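Side-chain contacts in probable enoyl-CoA hydratase/isomerase (Pseudomonas aeruginosa PAO1, PDB 5WYD), which probably acts as a hydro-lyase of the enoyl-CoA hydratase/isomerase (crotonase) family and is implicated in synthesis of the diffusible signal factor: residues Ile219-Pro224 / Arg242-Asp247; Glu103-Phe108 / Leu129-Arg134; Leu161-Gly166 / Gln227-Arg232; Ser11-Thr16 / Ile52-Arg57. The protein carries 1 engineered substitution. One frame throughout, in Å; residues are numbered along the deposited sequence.

Interaction 1: residues Ile219-Pro224 / Arg242-Asp247; sequences IRTIKP and RERFVD
Arg244 reaches across from its helix and sets one face of its guanidinium against Thr221 O, with Pro224 CB beside it at a slant. The polar part is a carbonyl-to-face contact. Thr221 O stands above the centre of the guanidinium plane, 3.6 Å from Arg244 CZ. An oxygen there meets the flat of the group, so no N-H points at it and no hydrogen bond forms. The attraction is probably electrostatic, between the carbonyl dipole and the spread positive charge.

The rest is van der Waals contact between carbons and the guanidinium nitrogens. Pro224 CB lies 3.7 Å from Arg244 NH1, and the two side chains cross at about a right angle. Thr221 CB is 4.0 Å from Arg244 NH2. The arginine chain leaves its helix with CG beside the backbone N and then bends at chi3 (76°), which turns the guanidinium onto the other helix. Thr221 OG1 takes no part here, being hydrogen-bonded to Ala218 O one turn earlier. A long, weak ion pair links Arg244 to Glu240 in its own helix.

Pro224 has no N-H to give to the preceding turn, and its helix is kinked at this point. Between 219-224 and 242-247 the nearest CA atoms are those of Thr221 and Arg244, 7.4 Å apart.

Helix 216-226 and helix 238-249 meet here at the surface of the chain, with the short helix 228-231 between them in sequence. Other sides of both helices face the assembly: Ile222 packs on Ile174 of a second subunit, and Asp247 makes salt bridges to Arg92 and Arg96 of a third.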
# COMPACT_ATOMS: atom_id res chain seq x y z
N ILE A 219 -24.16 10.28 -7.66
CA ILE A 219 -22.96 10.93 -8.16
C ILE A 219 -21.97 11.18 -7.04
O ILE A 219 -20.79 10.84 -7.16
CB ILE A 219 -23.33 12.24 -8.88
CG1 ILE A 219 -24.24 11.99 -10.11
CG2 ILE A 219 -22.04 13.05 -9.20
CD1 ILE A 219 -23.61 11.17 -11.23
N ARG A 220 -22.45 11.69 -5.89
CA ARG A 220 -21.53 12.04 -4.80
C ARG A 220 -20.80 10.82 -4.27
O ARG A 220 -19.62 10.90 -3.94
CB ARG A 220 -22.28 12.73 -3.66
CG ARG A 220 -23.36 13.64 -4.09
CD ARG A 220 -23.88 14.32 -2.87
NE ARG A 220 -25.28 14.68 -2.99
CZ ARG A 220 -25.73 15.82 -3.50
NH1 ARG A 220 -24.88 16.73 -3.98
NH2 ARG A 220 -27.04 16.02 -3.54
N THR A 221 -21.52 9.72 -4.08
CA THR A 221 -20.90 8.48 -3.62
C THR A 221 -19.99 7.86 -4.67
O THR A 221 -18.92 7.34 -4.34
CB THR A 221 -21.99 7.50 -3.22
OG1 THR A 221 -22.57 6.93 -4.40
CG2 THR A 221 -23.06 8.21 -2.38
N ILE A 222 -20.42 7.87 -5.94
CA ILE A 222 -19.63 7.21 -6.97
C ILE A 222 -18.29 7.90 -7.18
O ILE A 222 -17.25 7.24 -7.31
CB ILE A 222 -20.42 7.16 -8.28
CG1 ILE A 222 -21.77 6.51 -8.05
CG2 ILE A 222 -19.61 6.38 -9.29
CD1 ILE A 222 -22.61 6.43 -9.30
N LYS A 223 -18.27 9.23 -7.15
CA LYS A 223 -17.05 9.94 -7.50
C LYS A 223 -15.84 9.53 -6.68
O LYS A 223 -14.76 9.33 -7.26
CB LYS A 223 -17.27 11.45 -7.35
CG LYS A 223 -16.06 12.31 -7.72
CD LYS A 223 -16.38 13.77 -7.46
CE LYS A 223 -15.27 14.71 -7.90
NZ LYS A 223 -14.01 14.58 -7.13
N PRO A 224 -15.94 9.33 -5.36
CA PRO A 224 -14.77 8.87 -4.62
C PRO A 224 -14.26 7.54 -5.13
O PRO A 224 -13.04 7.35 -5.18
CB PRO A 224 -15.31 8.79 -3.18
CG PRO A 224 -16.35 9.83 -3.12
CD PRO A 224 -16.97 9.89 -4.47
N ARG A 242 -19.21 -2.76 -3.71
CA ARG A 242 -20.45 -3.49 -3.49
C ARG A 242 -21.21 -2.92 -2.30
O ARG A 242 -22.44 -2.80 -2.34
CB ARG A 242 -20.16 -4.97 -3.31
CG ARG A 242 -19.25 -5.54 -4.36
CD ARG A 242 -19.12 -7.04 -4.19
NE ARG A 242 -17.98 -7.54 -4.95
CZ ARG A 242 -16.79 -7.77 -4.43
NH1 ARG A 242 -16.60 -7.56 -3.14
NH2 ARG A 242 -15.81 -8.21 -5.18
N GLU A 243 -20.50 -2.57 -1.23
CA GLU A 243 -21.17 -2.03 -0.05
C GLU A 243 -21.88 -0.71 -0.34
O GLU A 243 -23.01 -0.49 0.10
CB GLU A 243 -20.16 -1.86 1.07
CG GLU A 243 -20.60 -1.01 2.22
CD GLU A 243 -19.53 -0.95 3.30
OE1 GLU A 243 -19.18 -2.01 3.84
OE2 GLU A 243 -18.98 0.14 3.55
N ARG A 244 -21.21 0.19 -1.06
CA ARG A 244 -21.82 1.48 -1.33
C ARG A 244 -23.02 1.31 -2.24
O ARG A 244 -24.05 1.96 -2.05
CB ARG A 244 -20.77 2.43 -1.93
CG ARG A 244 -19.51 2.60 -1.05
CD ARG A 244 -18.62 3.78 -1.43
NE ARG A 244 -19.18 5.06 -0.98
CZ ARG A 244 -18.51 6.20 -0.90
NH1 ARG A 244 -17.22 6.25 -1.23
NH2 ARG A 244 -19.11 7.31 -0.49
N PHE A 245 -22.91 0.40 -3.20
CA PHE A 245 -24.04 0.07 -4.05
C PHE A 245 -25.25 -0.32 -3.23
O PHE A 245 -26.37 0.13 -3.49
CB PHE A 245 -23.64 -1.07 -4.97
CG PHE A 245 -24.74 -1.59 -5.81
CD1 PHE A 245 -25.54 -2.63 -5.35
CD2 PHE A 245 -24.95 -1.10 -7.08
CE1 PHE A 245 -26.52 -3.14 -6.12
CE2 PHE A 245 -25.96 -1.61 -7.85
CZ PHE A 245 -26.74 -2.63 -7.37
N VAL A 246 -25.04 -1.15 -2.21
CA VAL A 246 -26.16 -1.53 -1.38
C VAL A 246 -26.65 -0.31 -0.60
O VAL A 246 -27.86 -0.13 -0.42
CB VAL A 246 -25.79 -2.72 -0.48
CG1 VAL A 246 -27.04 -3.37 0.02
CG2 VAL A 246 -25.00 -3.71 -1.28
N ASP A 247 -25.74 0.55 -0.14
CA ASP A 247 -26.22 1.73 0.56
C ASP A 247 -27.05 2.59 -0.36
O ASP A 247 -28.12 3.08 0.03
CB ASP A 247 -25.07 2.56 1.11
CG ASP A 247 -24.19 1.78 2.02
OD1 ASP A 247 -24.64 0.73 2.54
OD2 ASP A 247 -23.04 2.22 2.20

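Interaction 2: residues Glu103-Phe108 / Leu129-Arg134; sequences EALRDF and LACDIR
Arg106, whose backbone rests on Ala130, has a guanidinium with Asp107 OD1 over one face and Glu103 CG in plane at an edge. The oxygen stands 3.5 Å from Arg106 NH1, well out of the plane. This is a salt bridge of charges alone, with no N-H directed at the carboxylate. Arg134 is met at the edge instead: Cys131 O lies in its plane and takes a weak bond from Arg134 NH1, bent to 117° at the hydrogen. The same guanidinium has firmer partners in Glu192 and Leu190 O.

Across the contact itself the touching is close but not hydrogen-bonded. Arg106 CA approaches Ala130 O at 3.2 Å in a CA-H...O contact. The CB of Arg106 lies 3.6 Å from that same Ala130 O.

Two successive helix-to-strand turns of the crotonase fold meet here. Helix 88-106 leads to strand 111-116, and helix 123-130 leads to strand 133-137, its parallel neighbour in the sheet.

Leu105 supplies the apolar half. Its CG is anti to the backbone N (chi1 168°), and one branch, CD2, does the work. Leu105 CD2 is 3.5 Å from Ala130 CB and equally 3.5 Å from Cys131 SG, so this one methyl touches two successive residues. Leu105 also lies on Leu64 of strand 63-68 and on Ile52 of helix 42-57, while Cys131 packs on Val66, Ser112 and Ala114.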
# COMPACT_ATOMS: atom_id res chain seq x y z
N GLU A 103 -6.81 20.34 -3.46
CA GLU A 103 -7.38 19.10 -2.95
C GLU A 103 -8.86 19.28 -2.66
O GLU A 103 -9.66 18.36 -2.89
CB GLU A 103 -6.61 18.68 -1.73
CG GLU A 103 -5.20 18.24 -2.06
CD GLU A 103 -4.40 18.09 -0.81
OE1 GLU A 103 -3.22 17.70 -0.87
OE2 GLU A 103 -4.99 18.34 0.25
N ALA A 104 -9.25 20.44 -2.14
CA ALA A 104 -10.67 20.69 -1.92
C ALA A 104 -11.45 20.62 -3.23
O ALA A 104 -12.53 20.02 -3.29
CB ALA A 104 -10.88 22.04 -1.24
N LEU A 105 -10.89 21.21 -4.30
CA LEU A 105 -11.56 21.16 -5.59
C LEU A 105 -11.68 19.73 -6.07
O LEU A 105 -12.76 19.27 -6.47
CB LEU A 105 -10.76 21.99 -6.60
CG LEU A 105 -11.12 21.87 -8.08
CD1 LEU A 105 -12.57 22.28 -8.31
CD2 LEU A 105 -10.12 22.60 -9.03
N ARG A 106 -10.59 18.98 -5.93
CA ARG A 106 -10.55 17.58 -6.30
C ARG A 106 -11.58 16.79 -5.51
O ARG A 106 -12.06 15.75 -5.97
CB ARG A 106 -9.15 17.04 -6.06
CG ARG A 106 -9.05 15.55 -6.14
CD ARG A 106 -7.64 15.11 -5.80
NE ARG A 106 -7.24 15.42 -4.43
CZ ARG A 106 -7.31 14.55 -3.44
NH1 ARG A 106 -7.77 13.34 -3.67
NH2 ARG A 106 -6.92 14.90 -2.22
N ASP A 107 -11.85 17.21 -4.29
CA ASP A 107 -12.80 16.52 -3.45
C ASP A 107 -14.22 17.09 -3.56
O ASP A 107 -15.08 16.72 -2.75
CB ASP A 107 -12.33 16.57 -2.00
CG ASP A 107 -11.12 15.72 -1.78
OD1 ASP A 107 -10.75 14.96 -2.70
OD2 ASP A 107 -10.51 15.83 -0.70
N PHE A 108 -14.50 17.99 -4.50
CA PHE A 108 -15.86 18.49 -4.62
C PHE A 108 -16.78 17.30 -4.89
O PHE A 108 -16.48 16.46 -5.75
CB PHE A 108 -15.94 19.53 -5.74
CG PHE A 108 -17.35 19.90 -6.11
CD1 PHE A 108 -18.27 20.18 -5.14
CD2 PHE A 108 -17.73 20.02 -7.42
CE1 PHE A 108 -19.57 20.51 -5.46
CE2 PHE A 108 -19.04 20.36 -7.75
CZ PHE A 108 -19.94 20.60 -6.77
N LEU A 129 -6.03 20.12 -13.54
CA LEU A 129 -5.92 18.71 -13.22
C LEU A 129 -6.80 18.34 -12.03
O LEU A 129 -7.41 17.26 -12.02
CB LEU A 129 -4.46 18.39 -12.93
CG LEU A 129 -3.41 18.48 -14.06
CD1 LEU A 129 -1.99 18.22 -13.54
CD2 LEU A 129 -3.76 17.50 -15.13
N ALA A 130 -6.90 19.24 -11.05
CA ALA A 130 -7.72 19.03 -9.86
C ALA A 130 -9.19 18.82 -10.21
O ALA A 130 -9.95 18.31 -9.38
CB ALA A 130 -7.56 20.21 -8.90
N CYS A 131 -9.61 19.40 -11.33
CA CYS A 131 -10.94 19.24 -11.91
C CYS A 131 -11.11 17.85 -12.52
O CYS A 131 -10.15 17.25 -13.04
CB CYS A 131 -11.15 20.27 -13.00
SG CYS A 131 -10.75 21.88 -12.42
N ASP A 132 -12.34 17.33 -12.46
CA ASP A 132 -12.58 16.00 -13.02
C ASP A 132 -12.40 15.96 -14.54
O ASP A 132 -11.78 15.04 -15.07
CB ASP A 132 -13.98 15.51 -12.68
CG ASP A 132 -14.22 15.48 -11.22
OD1 ASP A 132 -13.29 15.14 -10.45
OD2 ASP A 132 -15.37 15.74 -10.84
N ILE A 133 -12.96 16.93 -15.26
CA ILE A 133 -12.97 16.87 -16.71
C ILE A 133 -12.41 18.17 -17.25
O ILE A 133 -12.64 19.25 -16.70
CB ILE A 133 -14.40 16.64 -17.24
CG1 ILE A 133 -15.06 15.52 -16.46
CG2 ILE A 133 -14.38 16.27 -18.72
CD1 ILE A 133 -16.51 15.31 -16.78
N ARG A 134 -11.70 18.07 -18.35
CA ARG A 134 -11.10 19.25 -18.95
C ARG A 134 -11.57 19.44 -20.39
O ARG A 134 -11.50 18.52 -21.20
CB ARG A 134 -9.59 19.16 -18.88
CG ARG A 134 -9.09 19.28 -17.47
CD ARG A 134 -7.81 18.51 -17.28
NE ARG A 134 -8.05 17.10 -17.45
CZ ARG A 134 -8.58 16.34 -16.51
NH1 ARG A 134 -8.91 16.87 -15.34
NH2 ARG A 134 -8.77 15.05 -16.72

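Interaction 3: residues Leu161-Gly166 / Gln227-Arg232; sequences LPWLVG and QGARER
Helix 157-176 and the short, weakly bonded helix 228-231 meet at the surface of the crotonase-fold subunit, through Trp163 and the pair Ala229 and Arg230. The indole is approached in two ways. Ala229 CB lies in the ring plane at the edge, 3.8 Å from Trp163 CZ2. Arg230 CG sits over one face, offset toward the rim, 3.9 Å from that same Trp163 CZ2. With CG anti to the backbone N (chi1 -163°), Trp163 projects its six-membered ring onto the backbone of the short helix, where Trp163 CH2 is 3.8 Å from Ala229 O.

Arg230 runs extended from CG to NE past the pyrrole side. Its guanidinium is tilted 71° to the indole, so its flat face is not laid on the ring. Trp163 NE1 and Arg230 NE are 3.8 Å apart and do not bond to each other. Both side chains turn to Glu167 of a second subunit: Trp163 NE1 hydrogen-bonds to its OE1, and Arg230 NH2 makes a salt bridge to its OE2. One carboxylate thus ties the two together. The arrangement is that of a subunit interface in an oligomeric crotonase-family protein, with a fifth subunit packing on Trp163 through Pro234.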
# COMPACT_ATOMS: atom_id res chain seq x y z
N LEU A 161 -0.16 15.09 -13.14
CA LEU A 161 0.16 14.98 -14.57
C LEU A 161 0.52 13.56 -15.03
O LEU A 161 -0.07 13.10 -16.02
CB LEU A 161 1.32 15.93 -14.91
CG LEU A 161 1.73 16.06 -16.38
CD1 LEU A 161 0.55 16.54 -17.17
CD2 LEU A 161 2.96 16.93 -16.67
N PRO A 162 1.41 12.80 -14.36
CA PRO A 162 1.71 11.43 -14.85
C PRO A 162 0.50 10.53 -14.80
O PRO A 162 0.46 9.51 -15.50
CB PRO A 162 2.81 10.94 -13.91
CG PRO A 162 2.59 11.75 -12.67
CD PRO A 162 2.11 13.09 -13.11
N TRP A 163 -0.39 10.79 -13.84
CA TRP A 163 -1.62 10.02 -13.69
C TRP A 163 -2.46 10.15 -14.94
O TRP A 163 -2.85 9.14 -15.54
CB TRP A 163 -2.38 10.49 -12.43
CG TRP A 163 -3.48 9.59 -11.82
CD1 TRP A 163 -4.84 9.77 -11.90
CD2 TRP A 163 -3.29 8.41 -11.04
NE1 TRP A 163 -5.50 8.77 -11.22
CE2 TRP A 163 -4.57 7.92 -10.68
CE3 TRP A 163 -2.17 7.69 -10.62
CZ2 TRP A 163 -4.74 6.76 -9.92
CZ3 TRP A 163 -2.35 6.54 -9.85
CH2 TRP A 163 -3.62 6.10 -9.51
N LEU A 164 -2.70 11.38 -15.39
CA LEU A 164 -3.50 11.55 -16.60
C LEU A 164 -2.75 11.09 -17.85
O LEU A 164 -3.28 10.31 -18.64
CB LEU A 164 -3.94 13.01 -16.73
CG LEU A 164 -5.20 13.32 -15.94
CD1 LEU A 164 -5.62 14.74 -16.21
CD2 LEU A 164 -6.34 12.35 -16.25
N VAL A 165 -1.52 11.54 -18.04
CA VAL A 165 -0.87 11.39 -19.34
C VAL A 165 0.24 10.34 -19.36
O VAL A 165 0.85 10.12 -20.41
CB VAL A 165 -0.33 12.75 -19.84
CG1 VAL A 165 -1.45 13.80 -19.74
CG2 VAL A 165 0.95 13.15 -19.11
N GLY A 166 0.54 9.71 -18.24
CA GLY A 166 1.64 8.77 -18.22
C GLY A 166 2.94 9.47 -17.87
O GLY A 166 3.07 10.68 -17.95
N GLN A 227 -11.87 7.77 -7.84
CA GLN A 227 -10.62 8.33 -7.36
C GLN A 227 -10.00 7.49 -6.25
O GLN A 227 -9.01 7.91 -5.65
CB GLN A 227 -10.85 9.75 -6.85
CG GLN A 227 -11.37 10.64 -7.90
CD GLN A 227 -11.51 12.08 -7.44
OE1 GLN A 227 -11.38 13.00 -8.24
NE2 GLN A 227 -11.71 12.28 -6.15
N GLY A 228 -10.56 6.31 -5.98
CA GLY A 228 -10.00 5.46 -4.95
C GLY A 228 -8.59 4.99 -5.26
O GLY A 228 -7.78 4.84 -4.34
N ALA A 229 -8.29 4.78 -6.53
CA ALA A 229 -6.97 4.27 -6.91
C ALA A 229 -5.87 5.19 -6.43
O ALA A 229 -4.76 4.73 -6.17
CB ALA A 229 -6.88 4.06 -8.42
N ARG A 230 -6.13 6.49 -6.37
CA ARG A 230 -5.09 7.40 -5.90
C ARG A 230 -4.71 7.08 -4.46
O ARG A 230 -3.55 7.20 -4.07
CB ARG A 230 -5.50 8.86 -5.99
CG ARG A 230 -6.12 9.24 -7.27
CD ARG A 230 -6.40 10.71 -7.29
NE ARG A 230 -7.02 11.08 -8.55
CZ ARG A 230 -7.25 12.33 -8.93
NH1 ARG A 230 -6.90 13.33 -8.16
NH2 ARG A 230 -7.84 12.56 -10.09
N GLU A 231 -5.71 6.82 -3.62
CA GLU A 231 -5.42 6.46 -2.25
C GLU A 231 -4.82 5.06 -2.13
O GLU A 231 -3.90 4.83 -1.33
CB GLU A 231 -6.69 6.62 -1.43
CG GLU A 231 -7.11 8.07 -1.30
CD GLU A 231 -6.16 8.89 -0.44
OE1 GLU A 231 -6.38 10.11 -0.32
OE2 GLU A 231 -5.19 8.32 0.11
N ARG A 232 -5.32 4.11 -2.92
CA ARG A 232 -4.97 2.71 -2.74
C ARG A 232 -5.11 1.95 -4.06
O ARG A 232 -5.68 2.43 -5.03
CB ARG A 232 -5.89 2.10 -1.68
CG ARG A 232 -5.47 0.75 -1.16
CD ARG A 232 -6.29 0.51 0.01
NE ARG A 232 -7.74 0.63 -0.28
CZ ARG A 232 -8.66 0.95 0.62
NH1 ARG A 232 -8.30 1.24 1.82
NH2 ARG A 232 -9.96 0.98 0.33

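Interaction 4: residues Ser11-Thr16 / Ile52-Arg57; sequences SSFDDT and IEHLNR. Engineered in segment 11-16: Asp15 (natural residue Leu).
Phe13 and His54 meet as an aromatic pair that is neither stacked nor perpendicular. Their planes are turned 38° apart and their centroids lie 4.1 Å from each other. Each ring nevertheless offers a face. His54 CE1 stands above the Phe13 ring toward its rim, with Phe13 CE1 as its closest atom at 3.4 Å. Close by, Phe13 CD1 lies 3.5 Å from His54 NE2. The tilt brings the CE1 and NE2 side of the imidazole down onto one side of the phenyl ring.

The first torsions of both residues set this up. Phe13 has CG anti to the backbone N (chi1 170°), while His54 has CG beside it (chi1 -77°). The imidazole is also anchored in its own helix, since His54 ND1 hydrogen-bonds to Gln50 O one turn earlier. Arg57 NH1 lies over the opposite imidazole face, a nearby positive charge that would probably disfavour protonation of the histidine.

Phe13 is the last residue of an inverse gamma turn centred on Ser12, closed by a weak bond from Phe13 N to Ser11 O.

The loop before strand 19-24 runs beside helix 42-57, from Phe13 at Gln50 and His54 to Thr16 at Asp43. Between them the engineered Asp15 touches Leu51 of the same helix. On another side of the helix, Ile52 and Leu55 pack on Leu64 of strand 63-68.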
# COMPACT_ATOMS: atom_id res chain seq x y z
N SER A 11 -23.68 33.64 -2.89
CA SER A 11 -23.84 35.09 -2.95
C SER A 11 -23.70 35.74 -1.57
O SER A 11 -23.10 36.81 -1.44
CB SER A 11 -25.20 35.43 -3.57
OG SER A 11 -25.24 35.06 -4.94
N SER A 12 -24.23 35.10 -0.52
CA SER A 12 -24.18 35.65 0.84
C SER A 12 -22.98 35.06 1.57
O SER A 12 -23.08 34.32 2.56
CB SER A 12 -25.48 35.36 1.60
OG SER A 12 -25.38 35.76 2.96
N PHE A 13 -21.81 35.41 1.06
CA PHE A 13 -20.55 34.91 1.58
C PHE A 13 -19.48 35.93 1.22
O PHE A 13 -19.66 36.75 0.32
CB PHE A 13 -20.25 33.51 1.01
CG PHE A 13 -18.86 33.00 1.29
CD1 PHE A 13 -18.40 32.85 2.60
CD2 PHE A 13 -18.01 32.66 0.24
CE1 PHE A 13 -17.12 32.39 2.85
CE2 PHE A 13 -16.73 32.19 0.48
CZ PHE A 13 -16.29 32.05 1.79
N ASP A 14 -18.38 35.89 1.96
CA ASP A 14 -17.22 36.73 1.70
C ASP A 14 -16.20 35.93 0.89
O ASP A 14 -15.47 35.09 1.44
CB ASP A 14 -16.62 37.24 3.00
CG ASP A 14 -15.48 38.22 2.76
OD1 ASP A 14 -15.19 38.52 1.58
OD2 ASP A 14 -14.87 38.68 3.75
N ASP A 15 -16.12 36.23 -0.40
CA ASP A 15 -15.20 35.62 -1.36
C ASP A 15 -14.42 36.77 -1.98
O ASP A 15 -14.92 37.91 -2.02
CB ASP A 15 -15.94 34.80 -2.46
CG ASP A 15 -15.04 33.77 -3.18
OD1 ASP A 15 -13.81 33.79 -2.96
OD2 ASP A 15 -15.56 32.95 -3.98
N THR A 16 -13.16 36.52 -2.35
CA THR A 16 -12.37 37.57 -2.99
C THR A 16 -13.08 38.07 -4.25
O THR A 16 -13.70 37.29 -4.99
CB THR A 16 -10.97 37.08 -3.37
OG1 THR A 16 -10.32 38.09 -4.15
CG2 THR A 16 -11.02 35.77 -4.17
N ILE A 52 -15.51 25.82 -2.21
CA ILE A 52 -15.81 24.40 -2.40
C ILE A 52 -16.60 23.84 -1.23
O ILE A 52 -17.56 23.09 -1.42
CB ILE A 52 -14.52 23.61 -2.60
CG1 ILE A 52 -13.80 24.07 -3.85
CG2 ILE A 52 -14.84 22.15 -2.75
CD1 ILE A 52 -14.60 23.82 -5.11
N GLU A 53 -16.21 24.21 -0.02
CA GLU A 53 -16.92 23.71 1.15
C GLU A 53 -18.36 24.19 1.19
O GLU A 53 -19.25 23.44 1.60
CB GLU A 53 -16.21 24.14 2.42
CG GLU A 53 -14.78 23.72 2.43
CD GLU A 53 -14.11 24.20 3.67
OE1 GLU A 53 -14.80 24.86 4.48
OE2 GLU A 53 -12.89 23.98 3.81
N HIS A 54 -18.59 25.45 0.84
CA HIS A 54 -19.95 25.95 0.79
C HIS A 54 -20.74 25.20 -0.27
O HIS A 54 -21.90 24.85 -0.06
CB HIS A 54 -19.93 27.44 0.50
CG HIS A 54 -19.57 28.28 1.69
ND1 HIS A 54 -18.27 28.40 2.13
CD2 HIS A 54 -20.32 29.05 2.52
CE1 HIS A 54 -18.24 29.20 3.18
NE2 HIS A 54 -19.47 29.61 3.43
N LEU A 55 -20.09 24.95 -1.41
CA LEU A 55 -20.75 24.25 -2.51
C LEU A 55 -21.10 22.83 -2.10
O LEU A 55 -22.22 22.35 -2.35
CB LEU A 55 -19.82 24.25 -3.71
CG LEU A 55 -19.48 25.62 -4.29
CD1 LEU A 55 -18.61 25.47 -5.52
CD2 LEU A 55 -20.73 26.45 -4.56
N ASN A 56 -20.18 22.17 -1.40
CA ASN A 56 -20.44 20.83 -0.92
C ASN A 56 -21.65 20.81 -0.02
O ASN A 56 -22.37 19.82 0.03
CB ASN A 56 -19.24 20.31 -0.16
CG ASN A 56 -18.16 19.90 -1.06
OD1 ASN A 56 -16.99 19.91 -0.71
ND2 ASN A 56 -18.54 19.52 -2.26
N ARG A 57 -21.81 21.84 0.80
CA ARG A 57 -22.97 21.88 1.67
C ARG A 57 -24.27 22.05 0.88
O ARG A 57 -25.29 21.44 1.24
CB ARG A 57 -22.80 23.00 2.68
CG ARG A 57 -21.64 22.75 3.62
CD ARG A 57 -21.69 23.74 4.77
NE ARG A 57 -20.53 23.63 5.64
CZ ARG A 57 -19.44 24.38 5.52
NH1 ARG A 57 -19.37 25.29 4.56
NH2 ARG A 57 -18.42 24.22 6.35

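How the interactions relate
Interaction 2 lies near the centre of the chain and is partly buried, with aliphatic and sulfur packing. The other three are surface contacts led by flat groups: a guanidinium under a carbonyl in interaction 1, an indole in interaction 3 and an aromatic pair in interaction 4. Lys223 joins interaction 1 to interaction 2, bonding to Arg106 O and reaching Asp132 weakly. Leu129 and Arg134 meet Leu164 of interaction 3. Ile52 of interaction 4 packs against 103-108. Interactions 1 and 3 adjoin in sequence through helices 216-226 and 228-231. Interactions 1, 2 and 3 touch other subunits; interaction 4 touches none, and lies across the chain's centre from interaction 3.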